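Local coordinates for inclusion membrane protein A (Chlamydia trachomatis, PDB 6E7E), which probably drives the homotypic fusion of chlamydial inclusions as a SNARE-like membrane protein, of which this chain is the helical soluble domain, at residues Q9-E14 with E68-E73; N22-V27 with S99-I104; S47-D52 with T133-L138; Q58-N63 with G143-L148; K94-S99 with R139-Q144. The protein carries 2 engineered substitutions. All coordinates share one frame; numbering follows the deposited sequence.

Interaction 1: Q9-E14 with E68-E73; sequences QDLQRE and ESLLDE
L11 reaches from helix 4-38 to helix 65-73 with one methyl group. Its CD2 lies 3.6 Å from L70 CD2 and 4.0 Å from L71 CB, so a single branch fills the angle between two successive leucines. The same methyl lies over the backbone there, since L11 CD2 is 3.7 Å from L71 N. The first torsion of L11 swings CG away from its own backbone N (chi1 -174°), which aims the branch across the interface. L11 and L70 meet at about a right angle, whereas L11 and L71 run past each other in opposite directions. At Q12 the contact shifts to the backbone and the root of the side chain: L71 CD1 presses on Q12 N at 3.6 Å and on Q12 CB at 3.9 Å. The amide of Q12 takes no part, because its extended chain leads away from the partner helix. R13 faces the other way and turns back along its own helix, where NH1 bonds to D10 OD1 at 2.9 Å in a salt bridge close to the plane of the guanidinium. The two short helical pieces run in broadly opposite directions but well splayed, 137° between them. Around the leucine contact, L93 of helix 87-107 and F85 of the neighbouring loop cover L11, while L152 and I156 of helix 125-165 lie against L70. Y8 and V15, a turn before and after L11 on helix 4-38, also touch L71.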
# COMPACT_ATOMS: atom_id res chain seq x y z
N GLN A 9 -19.28 -2.82 4.61
CA GLN A 9 -18.72 -4.18 4.77
C GLN A 9 -17.64 -4.43 3.72
O GLN A 9 -16.61 -5.07 4.04
CB GLN A 9 -19.83 -5.20 4.70
CG GLN A 9 -20.72 -5.14 5.92
CD GLN A 9 -22.04 -5.86 5.76
OE1 GLN A 9 -22.46 -6.34 4.70
NE2 GLN A 9 -22.69 -5.95 6.89
N ASP A 10 -17.82 -3.96 2.49
CA ASP A 10 -16.76 -4.10 1.45
C ASP A 10 -15.51 -3.35 1.88
O ASP A 10 -14.41 -3.86 1.75
CB ASP A 10 -17.25 -3.52 0.12
CG ASP A 10 -18.30 -4.32 -0.60
OD1 ASP A 10 -18.43 -5.49 -0.29
OD2 ASP A 10 -18.98 -3.71 -1.45
N LEU A 11 -15.70 -2.14 2.37
CA LEU A 11 -14.55 -1.35 2.79
C LEU A 11 -13.87 -2.00 3.99
O LEU A 11 -12.64 -1.96 4.09
CB LEU A 11 -14.98 0.08 3.08
CG LEU A 11 -13.84 1.03 3.39
CD1 LEU A 11 -12.84 1.15 2.23
CD2 LEU A 11 -14.39 2.38 3.76
N GLN A 12 -14.63 -2.54 4.92
CA GLN A 12 -14.05 -3.22 6.09
C GLN A 12 -13.10 -4.32 5.62
O GLN A 12 -11.98 -4.45 6.12
CB GLN A 12 -15.17 -3.78 6.93
CG GLN A 12 -14.74 -4.55 8.15
CD GLN A 12 -15.94 -5.18 8.82
OE1 GLN A 12 -16.86 -5.69 8.19
NE2 GLN A 12 -15.95 -5.10 10.13
N ARG A 13 -13.55 -5.09 4.65
CA ARG A 13 -12.73 -6.19 4.10
C ARG A 13 -11.47 -5.63 3.45
O ARG A 13 -10.36 -6.14 3.68
CB ARG A 13 -13.57 -6.96 3.08
CG ARG A 13 -12.89 -8.08 2.32
CD ARG A 13 -13.77 -8.56 1.13
NE ARG A 13 -15.14 -8.88 1.57
CZ ARG A 13 -16.29 -8.30 1.20
NH1 ARG A 13 -16.33 -7.37 0.25
NH2 ARG A 13 -17.42 -8.68 1.78
N GLU A 14 -11.61 -4.61 2.62
CA GLU A 14 -10.43 -4.09 1.91
C GLU A 14 -9.47 -3.40 2.87
O GLU A 14 -8.27 -3.52 2.67
CB GLU A 14 -10.86 -3.16 0.78
CG GLU A 14 -11.70 -3.84 -0.29
CD GLU A 14 -11.15 -5.16 -0.80
OE1 GLU A 14 -9.99 -5.18 -1.20
OE2 GLU A 14 -11.87 -6.17 -0.79
N GLU A 68 -9.00 4.05 5.62
CA GLU A 68 -9.11 3.67 7.04
C GLU A 68 -9.98 4.71 7.75
O GLU A 68 -10.86 4.36 8.57
CB GLU A 68 -7.70 3.54 7.62
CG GLU A 68 -7.72 3.00 9.02
CD GLU A 68 -6.36 2.63 9.58
OE1 GLU A 68 -5.38 2.62 8.82
OE2 GLU A 68 -6.31 2.35 10.78
N SER A 69 -9.75 5.98 7.47
CA SER A 69 -10.57 7.05 8.09
C SER A 69 -12.05 6.92 7.71
O SER A 69 -12.92 7.11 8.57
CB SER A 69 -10.05 8.38 7.69
OG SER A 69 -8.79 8.66 8.30
N LEU A 70 -12.35 6.65 6.45
CA LEU A 70 -13.74 6.50 5.98
C LEU A 70 -14.42 5.38 6.75
O LEU A 70 -15.53 5.55 7.25
CB LEU A 70 -13.76 6.18 4.49
CG LEU A 70 -15.14 6.09 3.86
CD1 LEU A 70 -15.91 7.41 4.00
CD2 LEU A 70 -15.01 5.69 2.41
N LEU A 71 -13.73 4.26 6.86
CA LEU A 71 -14.31 3.10 7.58
C LEU A 71 -14.66 3.57 9.00
O LEU A 71 -15.73 3.23 9.52
CB LEU A 71 -13.31 1.94 7.57
CG LEU A 71 -13.82 0.68 8.21
CD1 LEU A 71 -14.90 0.07 7.33
CD2 LEU A 71 -12.67 -0.28 8.44
N ASP A 72 -13.74 4.30 9.64
CA ASP A 72 -13.90 4.73 11.05
C ASP A 72 -15.06 5.74 11.17
O ASP A 72 -15.59 5.89 12.28
CB ASP A 72 -12.61 5.34 11.61
CG ASP A 72 -11.48 4.35 11.85
OD1 ASP A 72 -11.75 3.13 11.88
OD2 ASP A 72 -10.34 4.80 12.02
N GLU A 73 -15.45 6.43 10.09
CA GLU A 73 -16.55 7.43 10.14
C GLU A 73 -17.92 6.75 10.11
O GLU A 73 -18.88 7.43 10.45
CB GLU A 73 -16.44 8.43 8.99
CG GLU A 73 -15.25 9.36 9.13
CD GLU A 73 -15.27 10.20 10.39
OE1 GLU A 73 -16.35 10.66 10.75
OE2 GLU A 73 -14.21 10.38 11.01

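Interaction 2: N22-V27 with S99-I104; sequences NFMLSV and SLREEI
I104 is the side chain on which M24 and L25 of helix 4-38 converge, each at its own slant. M24 crosses it at about a right angle, with SD 4.0 Å from I104 CG2. L25 meets it more obliquely, and its CD2 lies 3.8 Å from I104 CG1. The ethyl end of the isoleucine is placed between the two: I104 CD1 is 4.0 Å from M24 CB and 4.2 Å from L25 CD2. Both branches of I104 are thereby used, CG2 against the sulfur and CG1 with CD1 against the leucine and the root of the methionine. The methionine bends at its last torsion (chi3 -85°), and this turns the terminal methyl toward R101, where M24 CE comes 3.8 Å from NH1. R101 leaves its helix pointing away from helix 4-38, but its chain, extended from CG to NE, carries the guanidinium back to the interface. Its polar end is occupied by helix 4-38 too, in a salt bridge to E20 and a hydrogen bond to S17, so M24 touches a group already held. No hydrogen bond links the two segments; the contact is apolar, with a charged group at its border. Two helix pieces running in nearly the same direction, 30° apart at 10.8 Å between axes, packed through aliphatic side chains, are what an all-helical bundle such as this soluble domain is built from.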
# COMPACT_ATOMS: atom_id res chain seq x y z
N ASN A 22 0.18 -3.71 4.44
CA ASN A 22 1.11 -2.79 5.11
C ASN A 22 2.13 -3.56 5.94
O ASN A 22 3.33 -3.28 5.89
CB ASN A 22 0.30 -1.85 6.01
CG ASN A 22 1.16 -0.88 6.77
OD1 ASN A 22 1.20 -0.88 8.00
ND2 ASN A 22 1.93 -0.10 6.05
N PHE A 23 1.65 -4.50 6.72
CA PHE A 23 2.57 -5.28 7.58
C PHE A 23 3.56 -6.05 6.70
O PHE A 23 4.77 -6.03 6.95
CB PHE A 23 1.80 -6.24 8.49
CG PHE A 23 2.79 -7.03 9.29
CD1 PHE A 23 3.48 -6.46 10.35
CD2 PHE A 23 3.15 -8.30 8.86
CE1 PHE A 23 4.49 -7.18 10.98
CE2 PHE A 23 4.15 -9.00 9.51
CZ PHE A 23 4.79 -8.46 10.58
N MET A 24 3.07 -6.75 5.69
CA MET A 24 3.96 -7.54 4.83
C MET A 24 4.96 -6.64 4.12
O MET A 24 6.15 -7.01 4.02
CB MET A 24 3.17 -8.36 3.82
CG MET A 24 2.44 -9.49 4.50
SD MET A 24 1.62 -10.58 3.29
CE MET A 24 0.09 -9.73 3.04
N LEU A 25 4.54 -5.49 3.61
CA LEU A 25 5.49 -4.57 2.99
C LEU A 25 6.50 -4.05 4.01
O LEU A 25 7.65 -3.81 3.61
CB LEU A 25 4.75 -3.43 2.31
CG LEU A 25 3.94 -3.81 1.09
CD1 LEU A 25 3.16 -2.62 0.58
CD2 LEU A 25 4.81 -4.34 -0.02
N SER A 26 6.14 -3.89 5.27
CA SER A 26 7.12 -3.46 6.29
C SER A 26 8.20 -4.53 6.45
O SER A 26 9.39 -4.21 6.62
CB SER A 26 6.45 -3.09 7.60
OG SER A 26 6.10 -4.20 8.43
N VAL A 27 7.81 -5.78 6.40
CA VAL A 27 8.78 -6.89 6.53
C VAL A 27 9.69 -6.86 5.31
O VAL A 27 10.93 -6.98 5.43
CB VAL A 27 8.07 -8.25 6.66
CG1 VAL A 27 9.06 -9.42 6.62
CG2 VAL A 27 7.24 -8.31 7.93
N SER A 99 -3.89 -6.31 -6.64
CA SER A 99 -2.61 -6.12 -7.34
C SER A 99 -1.47 -6.05 -6.34
O SER A 99 -0.40 -6.65 -6.57
CB SER A 99 -2.68 -4.91 -8.18
OG SER A 99 -1.48 -4.78 -8.90
N LEU A 100 -1.64 -5.34 -5.24
CA LEU A 100 -0.58 -5.26 -4.21
C LEU A 100 -0.30 -6.64 -3.62
O LEU A 100 0.86 -6.96 -3.39
CB LEU A 100 -1.00 -4.25 -3.14
CG LEU A 100 -0.93 -2.80 -3.60
CD1 LEU A 100 -1.71 -1.91 -2.64
CD2 LEU A 100 0.51 -2.31 -3.73
N ARG A 101 -1.35 -7.42 -3.37
CA ARG A 101 -1.13 -8.77 -2.83
C ARG A 101 -0.31 -9.58 -3.82
O ARG A 101 0.56 -10.35 -3.39
CB ARG A 101 -2.47 -9.43 -2.57
CG ARG A 101 -3.14 -9.09 -1.25
CD ARG A 101 -4.19 -10.11 -0.89
NE ARG A 101 -4.99 -9.76 0.28
CZ ARG A 101 -4.62 -9.92 1.56
NH1 ARG A 101 -3.42 -10.40 1.85
NH2 ARG A 101 -5.46 -9.64 2.53
N GLU A 102 -0.60 -9.47 -5.10
CA GLU A 102 0.17 -10.25 -6.10
C GLU A 102 1.61 -9.75 -6.18
O GLU A 102 2.52 -10.59 -6.31
CB GLU A 102 -0.53 -10.23 -7.45
CG GLU A 102 -1.78 -11.09 -7.48
CD GLU A 102 -1.44 -12.56 -7.41
OE1 GLU A 102 -1.04 -13.11 -8.45
OE2 GLU A 102 -1.48 -13.13 -6.30
N GLU A 103 1.85 -8.44 -6.09
CA GLU A 103 3.25 -7.95 -6.07
C GLU A 103 3.98 -8.56 -4.89
O GLU A 103 5.14 -8.98 -5.04
CB GLU A 103 3.32 -6.44 -5.99
CG GLU A 103 2.79 -5.71 -7.22
CD GLU A 103 3.46 -6.03 -8.55
OE1 GLU A 103 4.63 -6.45 -8.57
OE2 GLU A 103 2.82 -5.80 -9.59
N ILE A 104 3.36 -8.61 -3.73
CA ILE A 104 3.99 -9.23 -2.54
C ILE A 104 4.30 -10.69 -2.84
O ILE A 104 5.37 -11.17 -2.49
CB ILE A 104 3.09 -9.09 -1.29
CG1 ILE A 104 3.07 -7.64 -0.83
CG2 ILE A 104 3.53 -10.04 -0.18
CD1 ILE A 104 1.95 -7.36 0.14

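Interaction 3: S47-D52 with T133-L138; sequences SAVSQD and TIRDSL
R135 of helix 125-165 reaches over to D52 of helix 44-57, and together with D136 the two form a salt-bridge network on the flank of the helical bundle. The bond across the contact runs from R135 NH1 to D52 OD2 at 2.9 Å, approaching that oxygen nearly along its C-O direction. It is somewhat bent, with an N-H...O angle of 147°. The two groups meet through one nitrogen and one oxygen and not as a flat pair; the planes of carboxylate and guanidinium stand 50° apart. The aliphatic part of the arginine also touches: R135 CD lies 3.6 Å from D52 CB. One helical turn before D52, V49 CG2 comes to 4.0 Å from R135 NH1, giving that nitrogen an apolar neighbour beside its acid partner. D136, next to R135 in sequence, helps hold the guanidinium's rotation through a side-on grip close to the guanidinium plane. The bend at the third torsion of R135 (chi3 65°) helps turn the head so that D52 and D136 can be served at once. Farther out, F53 packs against R135, L131 and K132 against V49, and a long, weak ion pair links the other oxygen of D52 to R139. The two bonds that make the grip, from R135 NE and R135 NH2 to the single oxygen D136 OD1, are each 3.0 Å long and come from the same face of its carboxylate.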
# COMPACT_ATOMS: atom_id res chain seq x y z
N SER A 47 22.33 -3.40 -4.86
CA SER A 47 22.26 -2.58 -3.65
C SER A 47 21.34 -1.38 -3.89
O SER A 47 20.54 -1.00 -3.00
CB SER A 47 23.64 -2.19 -3.20
OG SER A 47 23.61 -1.39 -2.05
N ALA A 48 21.45 -0.74 -5.05
CA ALA A 48 20.65 0.47 -5.37
C ALA A 48 19.17 0.09 -5.49
O ALA A 48 18.31 0.80 -4.95
CB ALA A 48 21.17 1.11 -6.62
N VAL A 49 18.85 -1.00 -6.21
CA VAL A 49 17.42 -1.36 -6.36
C VAL A 49 16.85 -1.73 -4.98
O VAL A 49 15.69 -1.44 -4.70
CB VAL A 49 17.19 -2.48 -7.40
CG1 VAL A 49 17.70 -3.86 -7.06
CG2 VAL A 49 15.70 -2.61 -7.67
N SER A 50 17.65 -2.38 -4.15
CA SER A 50 17.20 -2.75 -2.80
C SER A 50 16.91 -1.49 -1.98
O SER A 50 15.90 -1.44 -1.27
CB SER A 50 18.24 -3.64 -2.16
OG SER A 50 18.39 -4.87 -2.84
N GLN A 51 17.78 -0.49 -2.05
CA GLN A 51 17.51 0.79 -1.37
C GLN A 51 16.24 1.44 -1.93
O GLN A 51 15.47 2.03 -1.16
CB GLN A 51 18.72 1.71 -1.49
CG GLN A 51 18.48 3.12 -0.96
CD GLN A 51 18.13 3.23 0.51
OE1 GLN A 51 18.65 2.49 1.34
NE2 GLN A 51 17.26 4.17 0.84
N ASP A 52 15.97 1.26 -3.22
CA ASP A 52 14.72 1.78 -3.82
C ASP A 52 13.50 1.11 -3.21
O ASP A 52 12.48 1.79 -2.98
CB ASP A 52 14.69 1.56 -5.33
CG ASP A 52 15.67 2.34 -6.16
OD1 ASP A 52 16.17 3.36 -5.65
OD2 ASP A 52 15.88 1.92 -7.30
N THR A 133 11.72 -4.52 -12.16
CA THR A 133 10.37 -4.58 -12.77
C THR A 133 9.32 -4.54 -11.66
O THR A 133 8.30 -3.81 -11.81
CB THR A 133 10.30 -5.83 -13.65
OG1 THR A 133 11.33 -5.78 -14.64
CG2 THR A 133 8.95 -5.97 -14.33
N ILE A 134 9.49 -5.31 -10.61
CA ILE A 134 8.53 -5.28 -9.48
C ILE A 134 8.55 -3.92 -8.81
O ILE A 134 7.48 -3.40 -8.46
CB ILE A 134 8.83 -6.41 -8.49
CG1 ILE A 134 8.61 -7.76 -9.16
CG2 ILE A 134 7.97 -6.24 -7.24
CD1 ILE A 134 9.20 -8.89 -8.39
N ARG A 135 9.72 -3.33 -8.59
CA ARG A 135 9.80 -1.98 -8.01
C ARG A 135 8.94 -1.02 -8.83
O ARG A 135 8.16 -0.24 -8.24
CB ARG A 135 11.25 -1.53 -8.00
CG ARG A 135 11.47 -0.07 -7.62
CD ARG A 135 12.79 0.46 -8.18
NE ARG A 135 12.81 0.51 -9.64
CZ ARG A 135 13.90 0.57 -10.41
NH1 ARG A 135 15.10 0.73 -9.87
NH2 ARG A 135 13.79 0.51 -11.72
N ASP A 136 9.08 -1.06 -10.14
CA ASP A 136 8.32 -0.12 -11.00
C ASP A 136 6.81 -0.37 -10.87
O ASP A 136 6.03 0.59 -10.77
CB ASP A 136 8.75 -0.26 -12.44
CG ASP A 136 10.17 0.17 -12.76
OD1 ASP A 136 10.81 0.78 -11.87
OD2 ASP A 136 10.59 -0.12 -13.89
N SER A 137 6.40 -1.62 -10.83
CA SER A 137 4.98 -1.98 -10.71
C SER A 137 4.44 -1.52 -9.36
O SER A 137 3.34 -0.94 -9.30
CB SER A 137 4.83 -3.45 -10.91
OG SER A 137 3.47 -3.77 -10.87
N LEU A 138 5.18 -1.73 -8.39
CA LEU A 138 4.77 -1.40 -7.02
C LEU A 138 4.65 0.11 -6.84
O LEU A 138 3.71 0.57 -6.21
CB LEU A 138 5.81 -1.97 -6.07
CG LEU A 138 5.59 -1.66 -4.60
CD1 LEU A 138 4.30 -2.29 -4.16
CD2 LEU A 138 6.71 -2.22 -3.73

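Interaction 4: Q58-N63 with G143-L148; sequences QGFRDN and GQLSQL
The backbone oxygen of N63 is met by segment 143-148 of helix 125-165: S146 CA lies 3.5 Å from N63 O in a CA-H...O contact with an angle of 150° at the hydrogen. L145 CG packs 3.6 Å from the same N63 O. This is a loop-on-helix contact of the helical bundle, made by the turn that joins helix 44-57 to helix 65-73. The approach is close, for the CA atoms of N63 and S146 are 4.4 Å apart. Beside the carbonyl, the amide of N63 lies along the serine, and ND2 comes 3.0 Å from S146 OG. N63 CB and S146 CB are 4.0 Å apart, so the two side chains also pack through their first carbons. On the apolar side F60 has CG opposite its backbone N (chi1 -180°), which carries the ring out to L145; the two cross at about a right angle, and I142 of the same helix also packs on F60. N22 and L25 of helix 4-38 and L100 of helix 87-107 also line this ring. Within the turn, N63 N bonds to F60 O, tying together the two residues that make the contact. The ring reaches the leucine with its far end, F60 CZ lying 3.9 Å from L145 CD2.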
# COMPACT_ATOMS: atom_id res chain seq x y z
N GLN A 58 8.46 3.34 2.36
CA GLN A 58 8.36 4.29 3.49
C GLN A 58 6.96 4.88 3.54
O GLN A 58 6.44 5.31 2.49
CB GLN A 58 9.37 5.43 3.36
CG GLN A 58 10.81 5.04 3.62
CD GLN A 58 11.77 6.20 3.56
OE1 GLN A 58 12.44 6.53 4.53
NE2 GLN A 58 11.83 6.85 2.40
N GLY A 59 6.37 4.88 4.72
CA GLY A 59 5.10 5.57 4.97
C GLY A 59 3.95 4.92 4.23
O GLY A 59 2.95 5.62 3.96
N PHE A 60 4.02 3.62 3.94
CA PHE A 60 2.93 2.95 3.19
C PHE A 60 1.61 3.13 3.96
O PHE A 60 0.64 3.30 3.29
CB PHE A 60 3.24 1.49 2.88
CG PHE A 60 2.13 0.81 2.12
CD1 PHE A 60 1.96 1.01 0.76
CD2 PHE A 60 1.15 0.12 2.78
CE1 PHE A 60 0.89 0.44 0.08
CE2 PHE A 60 0.09 -0.45 2.10
CZ PHE A 60 -0.04 -0.29 0.75
N ARG A 61 1.57 3.05 5.29
CA ARG A 61 0.28 3.13 6.01
C ARG A 61 -0.41 4.44 5.66
O ARG A 61 -1.64 4.46 5.50
CB ARG A 61 0.46 2.91 7.52
CG ARG A 61 1.16 4.04 8.27
CD ARG A 61 0.79 3.96 9.74
NE ARG A 61 1.65 4.80 10.57
CZ ARG A 61 2.82 4.45 11.09
NH1 ARG A 61 3.32 3.24 10.88
NH2 ARG A 61 3.50 5.32 11.81
N ASP A 62 0.39 5.49 5.46
CA ASP A 62 -0.15 6.84 5.18
C ASP A 62 -0.83 6.82 3.80
O ASP A 62 -1.73 7.60 3.61
CB ASP A 62 0.93 7.92 5.28
CG ASP A 62 1.48 8.05 6.69
OD1 ASP A 62 0.66 8.00 7.63
OD2 ASP A 62 2.72 8.17 6.83
N ASN A 63 -0.47 5.90 2.91
CA ASN A 63 -0.98 5.86 1.52
C ASN A 63 -2.40 5.26 1.45
O ASN A 63 -3.02 5.35 0.37
CB ASN A 63 -0.02 5.08 0.61
CG ASN A 63 1.25 5.85 0.33
OD1 ASN A 63 2.36 5.30 0.36
ND2 ASN A 63 1.11 7.15 0.12
N GLY A 143 1.19 4.69 -6.05
CA GLY A 143 0.79 6.04 -6.48
C GLY A 143 -0.70 6.11 -6.68
O GLY A 143 -1.34 7.11 -6.27
N GLN A 144 -1.26 5.12 -7.37
CA GLN A 144 -2.71 5.07 -7.67
C GLN A 144 -3.50 5.01 -6.35
O GLN A 144 -4.46 5.78 -6.16
CB GLN A 144 -3.02 3.91 -8.61
CG GLN A 144 -4.49 3.60 -8.84
CD GLN A 144 -4.75 3.06 -10.23
OE1 GLN A 144 -5.29 1.97 -10.42
NE2 GLN A 144 -4.35 3.83 -11.23
N LEU A 145 -3.10 4.13 -5.44
CA LEU A 145 -3.78 4.02 -4.13
C LEU A 145 -3.69 5.34 -3.35
O LEU A 145 -4.70 5.79 -2.79
CB LEU A 145 -3.12 2.87 -3.37
CG LEU A 145 -3.64 2.68 -1.95
CD1 LEU A 145 -5.09 2.24 -1.94
CD2 LEU A 145 -2.76 1.71 -1.19
N SER A 146 -2.50 5.91 -3.28
CA SER A 146 -2.21 7.15 -2.50
C SER A 146 -3.09 8.29 -3.00
O SER A 146 -3.60 9.05 -2.17
CB SER A 146 -0.74 7.48 -2.57
OG SER A 146 -0.43 8.73 -1.97
N GLN A 147 -3.28 8.41 -4.30
CA GLN A 147 -4.11 9.51 -4.82
C GLN A 147 -5.56 9.32 -4.38
O GLN A 147 -6.20 10.30 -3.96
CB GLN A 147 -4.00 9.56 -6.33
CG GLN A 147 -4.70 10.75 -6.94
CD GLN A 147 -4.51 10.74 -8.44
OE1 GLN A 147 -4.90 9.80 -9.12
NE2 GLN A 147 -3.91 11.80 -8.97
N LEU A 148 -6.12 8.11 -4.48
CA LEU A 148 -7.51 7.86 -4.02
C LEU A 148 -7.63 8.18 -2.52
O LEU A 148 -8.61 8.80 -2.09
CB LEU A 148 -7.90 6.39 -4.23
CG LEU A 148 -8.04 5.93 -5.68
CD1 LEU A 148 -8.33 4.44 -5.76
CD2 LEU A 148 -9.11 6.70 -6.42

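Interaction 5: K94-S99 with R139-Q144; sequences KGSVAS and RDEIGQ
This is a largely polar, water-bridged contact between helix 87-107 and helix 125-165, two helices that run nearly antiparallel here, 151° between their directions, with axes 10.2 Å apart. S99 and E141 supply the direct approach: S99 OG lies 2.8 Å from E141 OE2. One turn back along helix 87-107, S96 works through water. Its OG gives its proton to one water at 2.6 Å, and that water spends both of its own protons on E141, one on the backbone O at 2.8 Å and one on OE1 at 2.5 Å. A bend at the second torsion of the glutamate (chi2 -65°) folds the carboxylate back beside its own helix, which lets the one water reach main chain and side chain together. The two carboxylate oxygens thus divide the work, OE2 lying beside S99 and OE1 held by the water. A second water lies within bonding distance of S96 OG (2.7 Å) and Q144 OE1 (2.8 Å) and probably bridges them. Through water the hydroxyl of S96 thus probably reaches successive turns of the partner helix; its only direct approach to Q144 is a loose one, OG to CG at 4.3 Å. Behind this polar face each helix turns an apolar residue to another part of the bundle: V97 packs on S17 and I21 of helix 4-38, and I142 on L57 of helix 44-57 and on F60 of the loop that follows it.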
# COMPACT_ATOMS: atom_id res chain seq x y z
N LYS A 94 -10.67 -2.38 -4.55
CA LYS A 94 -10.57 -3.85 -4.55
C LYS A 94 -9.49 -4.29 -5.55
O LYS A 94 -8.76 -5.27 -5.29
CB LYS A 94 -11.91 -4.44 -4.96
CG LYS A 94 -12.98 -4.38 -3.91
CD LYS A 94 -14.22 -5.12 -4.32
CE LYS A 94 -15.37 -4.93 -3.36
NZ LYS A 94 -16.64 -4.96 -4.11
N GLY A 95 -9.40 -3.65 -6.70
CA GLY A 95 -8.37 -3.93 -7.73
C GLY A 95 -6.97 -3.61 -7.20
O GLY A 95 -6.02 -4.37 -7.42
N SER A 96 -6.81 -2.47 -6.55
CA SER A 96 -5.51 -2.08 -5.96
C SER A 96 -5.06 -3.11 -4.95
O SER A 96 -3.88 -3.49 -4.95
CB SER A 96 -5.61 -0.73 -5.31
OG SER A 96 -5.66 0.33 -6.23
N VAL A 97 -5.95 -3.50 -4.06
CA VAL A 97 -5.61 -4.49 -3.01
C VAL A 97 -5.15 -5.79 -3.67
O VAL A 97 -4.12 -6.35 -3.26
CB VAL A 97 -6.81 -4.69 -2.08
CG1 VAL A 97 -6.62 -5.92 -1.22
CG2 VAL A 97 -7.03 -3.47 -1.21
N ALA A 98 -5.87 -6.27 -4.66
CA ALA A 98 -5.50 -7.54 -5.31
C ALA A 98 -4.13 -7.41 -5.97
O ALA A 98 -3.32 -8.35 -5.89
CB ALA A 98 -6.55 -7.94 -6.30
N SER A 99 -3.89 -6.31 -6.64
CA SER A 99 -2.61 -6.12 -7.34
C SER A 99 -1.47 -6.05 -6.34
O SER A 99 -0.40 -6.65 -6.57
CB SER A 99 -2.68 -4.91 -8.18
OG SER A 99 -1.48 -4.78 -8.90
N ARG A 139 5.62 0.88 -7.38
CA ARG A 139 5.54 2.35 -7.36
C ARG A 139 4.24 2.78 -8.04
O ARG A 139 3.57 3.69 -7.53
CB ARG A 139 6.75 2.95 -8.07
CG ARG A 139 7.99 3.01 -7.21
CD ARG A 139 9.14 3.52 -8.01
NE ARG A 139 10.27 3.87 -7.16
CZ ARG A 139 11.50 4.00 -7.60
NH1 ARG A 139 11.78 3.81 -8.88
NH2 ARG A 139 12.47 4.31 -6.76
N ASP A 140 3.93 2.21 -9.19
CA ASP A 140 2.70 2.58 -9.94
C ASP A 140 1.48 2.31 -9.05
O ASP A 140 0.58 3.13 -8.94
CB ASP A 140 2.64 1.86 -11.29
CG ASP A 140 3.56 2.43 -12.37
OD1 ASP A 140 4.10 3.53 -12.15
OD2 ASP A 140 3.73 1.75 -13.40
N GLU A 141 1.42 1.12 -8.46
CA GLU A 141 0.22 0.76 -7.67
C GLU A 141 0.11 1.67 -6.44
O GLU A 141 -1.02 2.07 -6.06
CB GLU A 141 0.34 -0.70 -7.24
CG GLU A 141 0.18 -1.70 -8.36
CD GLU A 141 -1.18 -1.74 -9.03
OE1 GLU A 141 -2.15 -1.27 -8.46
OE2 GLU A 141 -1.23 -2.28 -10.13
N ILE A 142 1.21 1.93 -5.75
CA ILE A 142 1.18 2.76 -4.53
C ILE A 142 0.74 4.18 -4.91
O ILE A 142 -0.05 4.79 -4.15
CB ILE A 142 2.52 2.71 -3.77
CG1 ILE A 142 2.79 1.31 -3.24
CG2 ILE A 142 2.55 3.73 -2.65
CD1 ILE A 142 4.20 1.14 -2.70
N GLY A 143 1.19 4.69 -6.05
CA GLY A 143 0.79 6.04 -6.48
C GLY A 143 -0.70 6.11 -6.68
O GLY A 143 -1.34 7.11 -6.27
N GLN A 144 -1.26 5.12 -7.37
CA GLN A 144 -2.71 5.07 -7.67
C GLN A 144 -3.50 5.01 -6.35
O GLN A 144 -4.46 5.78 -6.16
CB GLN A 144 -3.02 3.91 -8.61
CG GLN A 144 -4.49 3.60 -8.84
CD GLN A 144 -4.75 3.06 -10.23
OE1 GLN A 144 -5.29 1.97 -10.42
NE2 GLN A 144 -4.35 3.83 -11.23
O HOH W 1 -6.99 0.86 -8.50
O HOH W 2 -3.18 0.51 -7.04

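The five contacts are spread along an elongated helical bundle, interactions 1 and 3 on opposite sides of the chain's centre with about 30 Å between their centres. Interactions 2, 4 and 5 lie between them; 4 and 5 are about 9 Å apart, centre to centre, and share G143 and Q144, while 2 and 5 share S99. Helix 4-38 serves interactions 1 and 2, helix 87-107 serves 2 and 5, and helix 125-165 serves 3, 4 and 5. In sequence, interaction 1 closes before interaction 5 opens, whereas most other pairs cross. Distant parts of the chain are thus interlocked, consistent with a single, elongated helical domain in this SNARE-like protein.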